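Local coordinates for thioredoxin reductase (Streptomyces clavuligerus, PDB 4NTD) that catalyses, as an FAD-dependent flavoenzyme of holomycin biosynthesis, the formation of disulfide bonds in natural sulfur products, at the interface of chains A and B. Numbering follows the deposited sequence. Chains: chain A/B, Thioredoxin reductase.

The interface of chains A and B. Residues chain A 168, 171-172, 194; chain B 51, 53.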
loop_
_atom_site.group_PDB
_atom_site.type_symbol
_atom_site.label_atom_id
_atom_site.label_comp_id
_atom_site.label_asym_id
_atom_site.label_seq_id
_atom_site.Cartn_x
_atom_site.Cartn_y
_atom_site.Cartn_z
ATOM N N TYR A 168 -0.482 -0.909 -21.278
ATOM C CA TYR A 168 -1.406 0.035 -21.896
ATOM C C TYR A 168 -0.728 0.838 -23.007
ATOM O O TYR A 168 -1.302 1.039 -24.080
ATOM C CB TYR A 168 -1.997 0.994 -20.861
ATOM C CG TYR A 168 -3.005 1.922 -21.483
ATOM C CD1 TYR A 168 -4.324 1.523 -21.655
ATOM C CD2 TYR A 168 -2.630 3.180 -21.947
ATOM C CE1 TYR A 168 -5.252 2.359 -22.250
ATOM C CE2 TYR A 168 -3.549 4.023 -22.544
ATOM C CZ TYR A 168 -4.858 3.608 -22.690
ATOM O OH TYR A 168 -5.778 4.441 -23.277
ATOM N N SER A 171 -0.460 -1.108 -26.269
ATOM C CA SER A 171 -1.693 -1.805 -26.637
ATOM C C SER A 171 -1.757 -2.083 -28.136
ATOM O O SER A 171 -1.476 -1.200 -28.945
ATOM C CB SER A 171 -2.921 -0.977 -26.238
ATOM O OG SER A 171 -3.056 -0.880 -24.832
ATOM N N ASP A 172 -2.116 -3.318 -28.487
ATOM C CA ASP A 172 -2.338 -3.734 -29.878
ATOM C C ASP A 172 -1.093 -3.722 -30.777
ATOM O O ASP A 172 -1.211 -3.900 -31.991
ATOM C CB ASP A 172 -3.447 -2.891 -30.529
ATOM C CG ASP A 172 -4.733 -2.892 -29.725
ATOM O OD1 ASP A 172 -5.179 -3.981 -29.310
ATOM O OD2 ASP A 172 -5.304 -1.802 -29.507
ATOM N N TRP A 194 -3.151 -7.433 -23.538
ATOM C CA TRP A 194 -2.892 -6.102 -24.104
ATOM C C TRP A 194 -2.759 -6.047 -25.635
ATOM O O TRP A 194 -2.866 -4.970 -26.220
ATOM C CB TRP A 194 -1.637 -5.497 -23.468
ATOM C CG TRP A 194 -1.848 -4.974 -22.077
ATOM C CD1 TRP A 194 -2.217 -3.707 -21.728
ATOM C CD2 TRP A 194 -1.693 -5.698 -20.851
ATOM N NE1 TRP A 194 -2.298 -3.596 -20.360
ATOM C CE2 TRP A 194 -1.984 -4.804 -19.798
ATOM C CE3 TRP A 194 -1.340 -7.017 -20.539
ATOM C CZ2 TRP A 194 -1.927 -5.186 -18.453
ATOM C CZ3 TRP A 194 -1.288 -7.397 -19.203
ATOM C CH2 TRP A 194 -1.581 -6.483 -18.177
ATOM N N ARG B 51 -6.220 0.129 -16.977
ATOM C CA ARG B 51 -4.966 0.101 -17.737
ATOM C C ARG B 51 -4.659 -1.303 -18.279
ATOM O O ARG B 51 -3.972 -1.442 -19.293
ATOM C CB ARG B 51 -3.802 0.615 -16.884
ATOM C CG ARG B 51 -3.780 2.133 -16.717
ATOM C CD ARG B 51 -2.615 2.592 -15.851
ATOM N NE ARG B 51 -1.382 1.938 -16.273
ATOM C CZ ARG B 51 -0.666 2.269 -17.348
ATOM N NH1 ARG B 51 -1.014 3.298 -18.115
ATOM N NH2 ARG B 51 0.423 1.571 -17.645
ATOM N N ARG B 53 -6.909 -3.076 -19.560
ATOM C CA ARG B 53 -7.947 -3.235 -20.584
ATOM C C ARG B 53 -9.128 -4.095 -20.120
ATOM O O ARG B 53 -9.823 -4.698 -20.937
ATOM C CB ARG B 53 -7.349 -3.784 -21.890
ATOM C CG ARG B 53 -6.103 -3.043 -22.351
ATOM C CD ARG B 53 -5.728 -3.398 -23.780
ATOM N NE ARG B 53 -6.597 -2.743 -24.754
ATOM C CZ ARG B 53 -6.608 -3.025 -26.052
ATOM N NH1 ARG B 53 -5.802 -3.959 -26.535
ATOM N NH2 ARG B 53 -7.429 -2.377 -26.868
HETATM O O HOH W 1 -0.901 -1.597 -18.318
#
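B:Arg51 ends helix 40-51 and turns its carbonyl toward A:Tyr168 and A:Trp194, while B:Arg53, in the loop just beyond, has a positive phi (64°) and faces the stretch that follows 3-10 helix 168-170 of chain A. This is a part of a two-fold symmetric interface, repeated with the chains exchanged, between two subunits of the pyridine nucleotide-disulphide oxidoreductase family, in what is probably the biological dimer. The indole NE1 of A:Trp194 donates to B:Arg51 O at 2.9 Å, with the acceptor 20° out of the ring plane. Water 1 also touches that carbonyl and bridges it to the backbone N of A:Tyr168. CB of A:Tyr168 lies 3.5 Å from B:Arg51 O; with CG anti to the backbone N (chi1 -177°), the ring runs on past that carbonyl, and CD1 also comes near it. The B:Arg51 side chain crosses A:Tyr168 at about a right angle and brings NH1 and CZ near the same CB. B:Arg53 bends at chi3 and runs past A:Trp194, its CD 3.9 Å from A:Trp194 CA. Its NH1 then forms a salt bridge with A:Asp172 OD1 at 2.8 Å, meeting the oxygen from above the carboxylate plane, and makes a weak bond to A:Trp194 O. One face of the B:Arg53 guanidinium has A:Ser171 CB above it, offset toward the rim; the OG of that serine is tied back to A:Tyr168 O at 2.7 Å, which probably helps to fix its rotation. A leucine in place of B:Arg53 would probably leave the A:Asp172 carboxylate without its charged mate across the interface and A:Trp194 O without this donor.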